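Local coordinates for disulfide bond protein A (Staphylococcus aureus, PDB 3BCI) that probably acts as a thiol:disulfide oxidoreductase of the DsbA type, serving the oxidative folding of proteins, at residues V16-K22 / F51-L57; S65-H69 / W132-D138; L103-K108 / I120-K125; I155-V160 / Y169-L173. One frame throughout, in Å; residues are numbered along the deposited sequence.

Contact 1. Residues V16-K22 / F51-L57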
# COMPACT_ATOMS: atom_id res chain seq x y z
N VAL A 16 5.35 9.19 1.87
CA VAL A 16 4.31 8.43 2.56
C VAL A 16 2.94 8.71 1.95
O VAL A 16 2.55 9.87 1.77
CB VAL A 16 4.24 8.79 4.06
CG1 VAL A 16 3.17 7.93 4.74
CG2 VAL A 16 5.59 8.59 4.72
N VAL A 17 2.22 7.64 1.63
CA VAL A 17 0.88 7.77 1.08
C VAL A 17 -0.07 7.06 2.04
O VAL A 17 0.15 5.90 2.39
CB VAL A 17 0.76 7.10 -0.32
CG1 VAL A 17 -0.72 7.02 -0.76
CG2 VAL A 17 1.55 7.92 -1.34
N TYR A 18 -1.09 7.79 2.49
CA TYR A 18 -2.09 7.25 3.41
C TYR A 18 -3.31 6.86 2.61
O TYR A 18 -3.77 7.63 1.76
CB TYR A 18 -2.47 8.32 4.45
CG TYR A 18 -1.38 8.62 5.45
CD1 TYR A 18 -1.24 7.85 6.61
CD2 TYR A 18 -0.51 9.69 5.26
CE1 TYR A 18 -0.26 8.15 7.55
CE2 TYR A 18 0.47 10.00 6.19
CZ TYR A 18 0.59 9.22 7.34
OH TYR A 18 1.53 9.55 8.28
N GLY A 19 -3.84 5.67 2.86
CA GLY A 19 -5.02 5.24 2.13
C GLY A 19 -5.63 3.94 2.59
O GLY A 19 -5.46 3.52 3.74
N ASP A 20 -6.35 3.30 1.68
CA ASP A 20 -7.03 2.04 1.95
C ASP A 20 -7.28 1.41 0.59
O ASP A 20 -7.67 2.11 -0.35
CB ASP A 20 -8.36 2.30 2.67
CG ASP A 20 -9.04 1.03 3.15
OD1 ASP A 20 -9.08 0.04 2.38
OD2 ASP A 20 -9.55 1.01 4.29
N TYR A 21 -7.06 0.11 0.46
CA TYR A 21 -7.27 -0.57 -0.82
C TYR A 21 -8.72 -0.51 -1.29
O TYR A 21 -9.00 -0.70 -2.47
CB TYR A 21 -6.81 -2.03 -0.73
CG TYR A 21 -5.31 -2.20 -0.74
CD1 TYR A 21 -4.57 -1.84 -1.86
CD2 TYR A 21 -4.63 -2.71 0.37
CE1 TYR A 21 -3.19 -1.96 -1.88
CE2 TYR A 21 -3.24 -2.84 0.36
CZ TYR A 21 -2.53 -2.46 -0.77
OH TYR A 21 -1.16 -2.57 -0.79
N LYS A 22 -9.64 -0.25 -0.37
CA LYS A 22 -11.06 -0.18 -0.70
C LYS A 22 -11.51 1.24 -1.05
O LYS A 22 -12.66 1.46 -1.43
CB LYS A 22 -11.90 -0.67 0.48
CG LYS A 22 -11.66 -2.12 0.85
CD LYS A 22 -12.67 -2.62 1.88
CE LYS A 22 -14.06 -2.79 1.28
NZ LYS A 22 -15.05 -3.20 2.32
N PHE A 51 3.43 2.96 2.35
CA PHE A 51 1.99 3.03 2.21
C PHE A 51 1.42 2.74 3.59
O PHE A 51 1.73 1.69 4.18
CB PHE A 51 1.50 1.99 1.20
CG PHE A 51 -0.00 1.99 1.00
CD1 PHE A 51 -0.63 3.07 0.39
CD2 PHE A 51 -0.78 0.92 1.43
CE1 PHE A 51 -2.02 3.08 0.21
CE2 PHE A 51 -2.16 0.91 1.26
CZ PHE A 51 -2.78 2.00 0.65
N VAL A 52 0.63 3.66 4.12
CA VAL A 52 0.03 3.47 5.44
C VAL A 52 -1.46 3.26 5.21
O VAL A 52 -2.16 4.18 4.80
CB VAL A 52 0.25 4.69 6.36
CG1 VAL A 52 -0.37 4.43 7.73
CG2 VAL A 52 1.74 4.98 6.51
N ASN A 53 -1.92 2.05 5.49
CA ASN A 53 -3.32 1.66 5.28
C ASN A 53 -4.18 1.90 6.52
O ASN A 53 -4.01 1.23 7.54
CB ASN A 53 -3.36 0.18 4.91
CG ASN A 53 -4.67 -0.22 4.28
OD1 ASN A 53 -5.74 0.25 4.67
ND2 ASN A 53 -4.60 -1.13 3.31
N LEU A 54 -5.12 2.83 6.42
CA LEU A 54 -6.00 3.12 7.56
C LEU A 54 -7.01 1.99 7.83
O LEU A 54 -7.61 1.95 8.90
CB LEU A 54 -6.74 4.45 7.35
CG LEU A 54 -5.99 5.73 7.73
CD1 LEU A 54 -4.87 6.00 6.73
CD2 LEU A 54 -6.97 6.91 7.76
N ALA A 55 -7.19 1.10 6.86
CA ALA A 55 -8.12 -0.03 6.98
C ALA A 55 -9.40 0.41 7.67
O ALA A 55 -9.79 -0.16 8.69
CB ALA A 55 -7.46 -1.16 7.77
N PHE A 56 -10.07 1.40 7.10
CA PHE A 56 -11.28 1.95 7.70
C PHE A 56 -12.58 1.73 6.93
O PHE A 56 -13.63 2.17 7.38
CB PHE A 56 -11.09 3.46 7.91
CG PHE A 56 -11.08 4.25 6.62
CD1 PHE A 56 -12.22 4.95 6.21
CD2 PHE A 56 -9.95 4.28 5.81
CE1 PHE A 56 -12.22 5.68 5.02
CE2 PHE A 56 -9.95 5.00 4.61
CZ PHE A 56 -11.08 5.70 4.22
N LEU A 57 -12.51 1.05 5.79
CA LEU A 57 -13.71 0.84 4.99
C LEU A 57 -14.35 -0.55 5.06
O LEU A 57 -14.91 -1.03 4.08
CB LEU A 57 -13.41 1.21 3.54
CG LEU A 57 -13.13 2.70 3.35
CD1 LEU A 57 -12.69 2.98 1.92
CD2 LEU A 57 -14.39 3.50 3.70
O HOH W 1 -7.32 -2.30 2.76
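Val16 begins the pairing with an apolar touch, its CG1 lying 3.7 Å from CG2 of Val52. At Val17 the backbone ladder starts: Val52 N donates to Val17 O at 2.9 Å, while on the face shared with Phe51 the two side chains meet at 4.1 Å, Val17 CG1 to Phe51 CD1. Tyr18 turns to the other face and brings its ring against Val52 (Tyr18 CD1 to Val52 CB, 3.5 Å); Leu54 CD1 is 4.0 Å from Tyr18 CB, and Ile141 and Ala142 of helix 130-144 close this side. Gly19 then completes the ladder, its N donating to Val52 O at 3.0 Å and its O accepting from Leu54 N at 2.8 Å. Val52 thus bonds through N and O to the residues flanking its register partner Tyr18, as parallel strands do; these two belong to a beta-alpha-beta unit of the thioredoxin fold, connected through helix 24-42. Beyond the strands the bonding passes to side chains. Asp20 OD2 takes Phe56 N at 2.9 Å and, weakly, Leu57 N at 3.3 Å; its OD1 accepts from Lys22 N in an Asx turn, and a water links OD1 to Asn53 ND2. Tyr21 sets its ring obliquely to that of Phe51, centroids 5.2 Å apart, and sends OH to Ser68. Lys22, just before the redox-active Cys23 and Cys26, ties down the second loop through NZ, 2.8 Å from Leu57 O, and also salt-bridges Asp60.

Contact 2. Residues S65-H69 / W132-D138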
# COMPACT_ATOMS: atom_id res chain seq x y z
N SER A 65 -4.86 -5.39 4.17
CA SER A 65 -3.66 -4.72 4.66
C SER A 65 -2.62 -5.73 5.14
O SER A 65 -1.43 -5.57 4.88
CB SER A 65 -4.00 -3.76 5.80
OG SER A 65 -2.83 -3.07 6.23
N ARG A 66 -3.06 -6.77 5.85
CA ARG A 66 -2.14 -7.80 6.32
C ARG A 66 -1.45 -8.50 5.15
O ARG A 66 -0.23 -8.67 5.15
CB ARG A 66 -2.90 -8.85 7.15
CG ARG A 66 -3.44 -8.34 8.47
CD ARG A 66 -4.44 -9.34 9.05
NE ARG A 66 -5.08 -8.82 10.25
CZ ARG A 66 -6.28 -9.20 10.67
NH1 ARG A 66 -6.97 -10.11 9.99
NH2 ARG A 66 -6.79 -8.68 11.78
N ALA A 67 -2.22 -8.93 4.16
CA ALA A 67 -1.66 -9.61 2.99
C ALA A 67 -0.66 -8.69 2.31
O ALA A 67 0.41 -9.12 1.89
CB ALA A 67 -2.77 -10.01 2.02
N SER A 68 -1.03 -7.41 2.20
CA SER A 68 -0.17 -6.41 1.57
C SER A 68 1.16 -6.30 2.31
O SER A 68 2.23 -6.29 1.69
CB SER A 68 -0.89 -5.05 1.57
OG SER A 68 -0.10 -4.05 0.95
N HIS A 69 1.10 -6.22 3.64
CA HIS A 69 2.31 -6.12 4.45
C HIS A 69 3.14 -7.40 4.38
O HIS A 69 4.37 -7.35 4.47
CB HIS A 69 1.96 -5.78 5.90
CG HIS A 69 1.79 -4.31 6.14
ND1 HIS A 69 2.86 -3.44 6.18
CD2 HIS A 69 0.68 -3.56 6.31
CE1 HIS A 69 2.41 -2.21 6.36
NE2 HIS A 69 1.10 -2.25 6.44
N TRP A 132 0.65 -9.12 10.60
CA TRP A 132 -0.54 -8.85 11.38
C TRP A 132 -0.32 -7.59 12.23
O TRP A 132 -1.17 -6.69 12.27
CB TRP A 132 -0.83 -10.05 12.28
CG TRP A 132 -2.14 -10.00 12.97
CD1 TRP A 132 -2.50 -9.19 14.00
CD2 TRP A 132 -3.27 -10.83 12.69
NE1 TRP A 132 -3.79 -9.46 14.39
CE2 TRP A 132 -4.29 -10.47 13.60
CE3 TRP A 132 -3.53 -11.85 11.76
CZ2 TRP A 132 -5.54 -11.09 13.61
CZ3 TRP A 132 -4.77 -12.46 11.77
CH2 TRP A 132 -5.76 -12.08 12.69
N LYS A 133 0.83 -7.52 12.88
CA LYS A 133 1.16 -6.38 13.72
C LYS A 133 1.34 -5.12 12.88
O LYS A 133 0.91 -4.04 13.28
CB LYS A 133 2.42 -6.67 14.52
CG LYS A 133 2.18 -7.71 15.60
CD LYS A 133 3.42 -8.01 16.40
CE LYS A 133 3.06 -8.90 17.58
NZ LYS A 133 4.26 -9.33 18.35
N ALA A 134 1.97 -5.28 11.72
CA ALA A 134 2.20 -4.16 10.82
C ALA A 134 0.88 -3.54 10.38
O ALA A 134 0.74 -2.32 10.37
CB ALA A 134 3.00 -4.63 9.60
N ALA A 135 -0.09 -4.38 10.04
CA ALA A 135 -1.39 -3.88 9.60
C ALA A 135 -2.04 -3.07 10.72
O ALA A 135 -2.61 -2.00 10.47
CB ALA A 135 -2.29 -5.04 9.17
N GLU A 136 -1.95 -3.56 11.95
CA GLU A 136 -2.52 -2.86 13.09
C GLU A 136 -1.78 -1.54 13.33
O GLU A 136 -2.41 -0.50 13.55
CB GLU A 136 -2.41 -3.71 14.36
CG GLU A 136 -3.33 -4.93 14.40
CD GLU A 136 -4.80 -4.56 14.27
OE1 GLU A 136 -5.20 -3.52 14.84
OE2 GLU A 136 -5.54 -5.32 13.60
N LYS A 137 -0.46 -1.58 13.28
CA LYS A 137 0.37 -0.41 13.51
C LYS A 137 0.04 0.73 12.54
O LYS A 137 0.07 1.90 12.92
CB LYS A 137 1.85 -0.78 13.40
CG LYS A 137 2.80 0.33 13.86
CD LYS A 137 4.26 -0.04 13.62
CE LYS A 137 5.19 1.04 14.16
NZ LYS A 137 6.62 0.75 13.85
N ASP A 138 -0.26 0.38 11.29
CA ASP A 138 -0.61 1.39 10.29
C ASP A 138 -1.74 2.30 10.78
O ASP A 138 -1.74 3.50 10.53
CB ASP A 138 -1.05 0.72 8.98
CG ASP A 138 0.09 0.56 8.00
OD1 ASP A 138 1.27 0.79 8.38
OD2 ASP A 138 -0.19 0.20 6.84
O HOH W 2 -3.70 -1.37 8.12
O HOH W 3 -3.95 -6.80 11.88
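This is a helix-helix contact of largely polar character, in which residues 65-69 of helix 61-74 cross residues 132-138 of helix 130-144 at 119°, the axes of these segments 8.1 Å apart at closest. Small residues make that closeness possible: Ala135 points its CB between Ser65 and Arg66, 3.6 Å from both Ser65 OG and Arg66 CG. Larger side chains then reach across around it. The guanidinium of Arg66 lies flat on the indole of Trp132, the planes only 8° apart and Arg66 CZ 3.5 Å from the centroid of the six-membered ring, a stacked cation-pi pair. Glu136 stays beyond salt-bridge distance, with OE2 4.0 Å from Arg66 NH2, and is joined instead by a water that binds Arg66 NE, Trp132 O and Glu136 OE2, each at 2.8 Å. A second water spans Ser65 OG and Ala135 O, at 2.7 Å from each. One turn along, His69 covers Ala134, whose CB sits over the imidazole face 3.8 Å from its centroid in a CH-pi contact, and His69 NE2 donates to Asp138 OD2 at 2.8 Å. That same OD2 accepts from Asn53 N, so the carboxylate ties both helices to strand 48-53. The pairing of His69 with Asp138 is a His-carboxylate hydrogen bond, placed here where the helical insertion characteristic of DsbA proteins meets the thioredoxin-fold sheet.

Contact 3. Residues L103-K108 / I120-K125; sequences LDKHIK and IIKDYK
Two consecutive helices of the helical insertion that distinguishes DsbA from plain thioredoxin fold back on each other here as a roughly antiparallel helical hairpin. Both segments are alpha-helical. Their directions differ by 146°, and the axes come no nearer than 10.7 Å, a spacing wide enough for branched and aromatic side chains to fill. The closest backbone approach pairs Asp104 with Ile121, CA to CA 6.5 Å. The main bump is Ile107, with chi1 m and chi2 t: its CD1 pushes into a hollow walled by Ile120 CG2 at 3.8 Å, Ile121 CG1 at 3.9 Å and Tyr124 CE2 at 3.8 Å. From the other helix Ile121, also m and t, is the answering bump; its CG2 lies 3.6 Å from Asp104 OD1 and its CD1 4.2 Å from Lys108 CE, so it occupies the gap between two side chains one turn apart. Tyr124, with the unusual chi1 of 93°, slants its ring across the cleft, and its OH lies 3.5 Å from Leu103 CB. It also packs on Ala67 of helix 61-74, which closes the deeper side. Beside this apolar filling the contact becomes polar. Asp104, chi1 m, divides its carboxylate: OD1 accepts from Tyr124 OH at 2.8 Å, and OD2 forms a salt bridge with Lys125 NZ, only 2.6 Å away.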
# COMPACT_ATOMS: atom_id res chain seq x y z
N LEU A 103 -7.36 -12.55 -2.09
CA LEU A 103 -6.00 -12.17 -1.74
C LEU A 103 -5.00 -13.29 -2.09
O LEU A 103 -3.94 -13.02 -2.65
CB LEU A 103 -5.92 -11.80 -0.26
CG LEU A 103 -6.66 -10.48 0.05
CD1 LEU A 103 -6.83 -10.31 1.54
CD2 LEU A 103 -5.88 -9.31 -0.55
N ASP A 104 -5.35 -14.53 -1.78
CA ASP A 104 -4.44 -15.63 -2.11
C ASP A 104 -4.26 -15.66 -3.62
O ASP A 104 -3.15 -15.87 -4.13
CB ASP A 104 -5.01 -16.98 -1.62
CG ASP A 104 -4.95 -17.12 -0.11
OD1 ASP A 104 -4.38 -16.23 0.56
OD2 ASP A 104 -5.46 -18.13 0.42
N LYS A 105 -5.35 -15.44 -4.35
CA LYS A 105 -5.30 -15.43 -5.81
C LYS A 105 -4.33 -14.35 -6.28
O LYS A 105 -3.54 -14.56 -7.20
CB LYS A 105 -6.70 -15.16 -6.37
CG LYS A 105 -6.75 -15.04 -7.89
CD LYS A 105 -8.19 -14.98 -8.39
CE LYS A 105 -8.90 -13.71 -7.95
NZ LYS A 105 -8.39 -12.51 -8.67
N HIS A 106 -4.39 -13.18 -5.66
CA HIS A 106 -3.50 -12.10 -6.05
C HIS A 106 -2.04 -12.38 -5.69
O HIS A 106 -1.13 -12.04 -6.44
CB HIS A 106 -3.97 -10.79 -5.42
CG HIS A 106 -5.07 -10.13 -6.20
ND1 HIS A 106 -4.95 -8.87 -6.73
CD2 HIS A 106 -6.29 -10.59 -6.57
CE1 HIS A 106 -6.05 -8.57 -7.41
NE2 HIS A 106 -6.88 -9.60 -7.33
N ILE A 107 -1.82 -13.03 -4.55
CA ILE A 107 -0.46 -13.37 -4.15
C ILE A 107 0.13 -14.35 -5.16
O ILE A 107 1.28 -14.23 -5.57
CB ILE A 107 -0.44 -13.98 -2.73
CG1 ILE A 107 -0.88 -12.93 -1.71
CG2 ILE A 107 0.96 -14.50 -2.40
CD1 ILE A 107 -1.15 -13.47 -0.31
N LYS A 108 -0.67 -15.33 -5.58
CA LYS A 108 -0.19 -16.31 -6.55
C LYS A 108 0.06 -15.68 -7.92
O LYS A 108 0.88 -16.17 -8.69
CB LYS A 108 -1.19 -17.47 -6.66
CG LYS A 108 -1.32 -18.29 -5.38
CD LYS A 108 -2.30 -19.44 -5.53
CE LYS A 108 -2.38 -20.26 -4.25
NZ LYS A 108 -3.37 -21.37 -4.37
N ILE A 120 4.11 -16.17 2.62
CA ILE A 120 3.32 -14.94 2.66
C ILE A 120 1.87 -15.23 3.04
O ILE A 120 1.29 -14.55 3.90
CB ILE A 120 3.35 -14.25 1.28
CG1 ILE A 120 4.75 -13.69 1.02
CG2 ILE A 120 2.27 -13.15 1.21
CD1 ILE A 120 4.97 -13.20 -0.41
N ILE A 121 1.29 -16.23 2.39
CA ILE A 121 -0.10 -16.63 2.62
C ILE A 121 -0.34 -17.05 4.07
O ILE A 121 -1.34 -16.67 4.67
CB ILE A 121 -0.48 -17.79 1.65
CG1 ILE A 121 -0.48 -17.26 0.21
CG2 ILE A 121 -1.85 -18.34 1.99
CD1 ILE A 121 -0.84 -18.31 -0.84
N LYS A 122 0.60 -17.80 4.64
CA LYS A 122 0.44 -18.24 6.02
C LYS A 122 0.67 -17.08 7.01
O LYS A 122 -0.01 -16.98 8.03
CB LYS A 122 1.41 -19.39 6.31
CG LYS A 122 1.28 -20.00 7.71
CD LYS A 122 2.19 -19.32 8.72
CE LYS A 122 2.18 -20.07 10.04
NZ LYS A 122 3.11 -19.46 11.03
N ASP A 123 1.62 -16.20 6.70
CA ASP A 123 1.92 -15.09 7.59
C ASP A 123 0.77 -14.11 7.81
O ASP A 123 0.46 -13.77 8.95
CB ASP A 123 3.17 -14.34 7.10
CG ASP A 123 3.76 -13.42 8.16
OD1 ASP A 123 3.20 -12.33 8.41
OD2 ASP A 123 4.79 -13.79 8.76
N TYR A 124 0.12 -13.68 6.73
CA TYR A 124 -0.98 -12.72 6.88
C TYR A 124 -2.23 -13.30 7.52
O TYR A 124 -3.12 -12.56 7.94
CB TYR A 124 -1.30 -12.05 5.54
CG TYR A 124 -2.40 -12.67 4.69
CD1 TYR A 124 -3.73 -12.34 4.89
CD2 TYR A 124 -2.09 -13.56 3.66
CE1 TYR A 124 -4.74 -12.87 4.07
CE2 TYR A 124 -3.09 -14.10 2.84
CZ TYR A 124 -4.41 -13.74 3.05
OH TYR A 124 -5.39 -14.27 2.23
N LYS A 125 -2.31 -14.62 7.61
CA LYS A 125 -3.46 -15.28 8.20
C LYS A 125 -3.20 -15.72 9.64
O LYS A 125 -4.09 -16.22 10.32
CB LYS A 125 -3.86 -16.51 7.38
CG LYS A 125 -4.21 -16.22 5.93
CD LYS A 125 -4.61 -17.50 5.20
CE LYS A 125 -4.94 -17.22 3.75
NZ LYS A 125 -5.32 -18.45 3.03

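Contact 4. Residues I155-V160 / Y169-L173; sequences INGEKV and YEKLL
The last part of a thioredoxin fold is a beta hairpin followed by a C-terminal helix that packs against the sheet, and this contact joins those two pieces. The turn comes first in the backbone bonding. Ile155 to Glu158 is a type I' turn, with Asn156 at phi/psi 53/40° and Gly157 at 81/-3°; Ile155 N donates to Glu158 O at 2.8 Å and Glu158 N to Ile155 O at 2.9 Å, holding strand 152-155 against the short strand 158-159. Opposite it, residues 169-173 are helical, with Leu173 N bonded to Tyr169 O at 3.0 Å. The nearest CA pairs are Val160 with Tyr169, 6.1 Å, and Ile155 with Leu172, 7.0 Å. Between the segments the interactions are apolar. Ile155, chi1 m and chi2 t, places CD1 3.7 Å from Leu172 CB and 3.6 Å from Tyr169 O, while its CG2 meets Leu173 CD2 at 3.7 Å. Leu172, chi1 m and chi2 t, extends CD1 along the hairpin backbone, 3.7 Å from Glu158 O, 3.8 Å from Lys159 O and 4.2 Å from Val160 CG2. The aromatic term belongs to Tyr169, chi1 m, whose ring also touches Leu29 and Val33 of helix 24-42 and whose OH bonds to Pro163 O. Val160, chi1 t, makes a CH-pi contact with it: CG1 stands 3.9 Å from the ring centroid, 11° off the normal.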
# COMPACT_ATOMS: atom_id res chain seq x y z
N ILE A 155 6.02 14.16 1.83
CA ILE A 155 7.41 13.88 1.48
C ILE A 155 8.22 14.56 2.57
O ILE A 155 8.22 15.78 2.69
CB ILE A 155 7.78 14.44 0.09
CG1 ILE A 155 6.90 13.78 -0.98
CG2 ILE A 155 9.25 14.18 -0.20
CD1 ILE A 155 7.21 14.19 -2.41
N ASN A 156 8.88 13.74 3.39
CA ASN A 156 9.65 14.23 4.52
C ASN A 156 8.74 15.11 5.38
O ASN A 156 9.16 16.16 5.88
CB ASN A 156 10.88 15.02 4.08
CG ASN A 156 11.95 14.14 3.47
OD1 ASN A 156 11.97 12.93 3.70
ND2 ASN A 156 12.85 14.74 2.71
N GLY A 157 7.49 14.67 5.53
CA GLY A 157 6.54 15.40 6.34
C GLY A 157 5.88 16.60 5.71
O GLY A 157 5.04 17.23 6.34
N GLU A 158 6.27 16.95 4.48
CA GLU A 158 5.68 18.09 3.78
C GLU A 158 4.53 17.56 2.92
O GLU A 158 4.69 16.59 2.18
CB GLU A 158 6.73 18.77 2.89
CG GLU A 158 7.86 19.41 3.66
CD GLU A 158 7.55 20.84 4.08
OE1 GLU A 158 6.37 21.14 4.37
OE2 GLU A 158 8.50 21.65 4.13
N LYS A 159 3.38 18.20 3.02
CA LYS A 159 2.22 17.76 2.26
C LYS A 159 2.36 17.96 0.76
O LYS A 159 2.80 19.01 0.31
CB LYS A 159 0.96 18.49 2.74
CG LYS A 159 -0.33 17.89 2.19
CD LYS A 159 -1.56 18.68 2.63
CE LYS A 159 -2.07 19.58 1.52
NZ LYS A 159 -2.61 18.79 0.38
N VAL A 160 2.00 16.94 -0.01
CA VAL A 160 2.05 17.02 -1.46
C VAL A 160 0.79 17.80 -1.84
O VAL A 160 -0.33 17.36 -1.57
CB VAL A 160 2.00 15.61 -2.08
CG1 VAL A 160 1.99 15.72 -3.61
CG2 VAL A 160 3.21 14.80 -1.61
N TYR A 169 4.65 15.69 -6.82
CA TYR A 169 5.61 14.96 -5.98
C TYR A 169 7.01 15.38 -6.42
O TYR A 169 7.86 15.72 -5.60
CB TYR A 169 5.47 13.45 -6.17
CG TYR A 169 4.20 12.86 -5.64
CD1 TYR A 169 4.20 12.08 -4.47
CD2 TYR A 169 2.98 13.06 -6.29
CE1 TYR A 169 3.03 11.52 -3.98
CE2 TYR A 169 1.81 12.50 -5.81
CZ TYR A 169 1.84 11.73 -4.65
OH TYR A 169 0.67 11.19 -4.17
N GLU A 170 7.22 15.36 -7.73
CA GLU A 170 8.50 15.72 -8.32
C GLU A 170 8.93 17.11 -7.86
O GLU A 170 10.11 17.36 -7.63
CB GLU A 170 8.37 15.68 -9.85
CG GLU A 170 9.67 15.85 -10.60
CD GLU A 170 9.52 15.53 -12.07
OE1 GLU A 170 8.63 16.13 -12.72
OE2 GLU A 170 10.28 14.69 -12.59
N LYS A 171 7.95 17.99 -7.70
CA LYS A 171 8.21 19.35 -7.25
C LYS A 171 8.91 19.34 -5.90
O LYS A 171 9.93 20.02 -5.72
CB LYS A 171 6.89 20.12 -7.17
CG LYS A 171 7.02 21.61 -6.96
CD LYS A 171 5.67 22.29 -7.18
CE LYS A 171 5.50 23.49 -6.28
NZ LYS A 171 4.14 24.08 -6.42
N LEU A 172 8.38 18.58 -4.95
CA LEU A 172 8.98 18.48 -3.62
C LEU A 172 10.31 17.74 -3.63
O LEU A 172 11.20 18.04 -2.85
CB LEU A 172 8.03 17.76 -2.66
CG LEU A 172 6.93 18.59 -2.01
CD1 LEU A 172 6.12 17.71 -1.06
CD2 LEU A 172 7.56 19.75 -1.26
N LEU A 173 10.43 16.77 -4.53
CA LEU A 173 11.64 15.95 -4.62
C LEU A 173 12.81 16.62 -5.32
O LEU A 173 13.96 16.23 -5.12
CB LEU A 173 11.31 14.61 -5.30
CG LEU A 173 10.33 13.71 -4.55
CD1 LEU A 173 9.90 12.57 -5.44
CD2 LEU A 173 10.96 13.19 -3.28

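Overall arrangement
The four contacts show chemistry changing with depth and place. Contact 1, the buried centre, combines backbone bonds between parallel strands with side-chain bonds in the loops beyond them; contact 4 reaches the same sheet at its far edge, where apolar packing and a CH-pi contact join hairpin to helix. Contacts 2, 3 and 4 are partly buried; 2 and 3 lie in the helical part and mix packing with charge, through cation-pi and water in one and a salt bridge in the other. Neighbouring contacts touch: 1 and 2 at Tyr21-Ser68 and Asn53-Asp138, 2 and 3 where Tyr124 packs on Ala67. Contacts 3 and 4, centres about 32 Å apart, lie on opposite sides of the chain's centre.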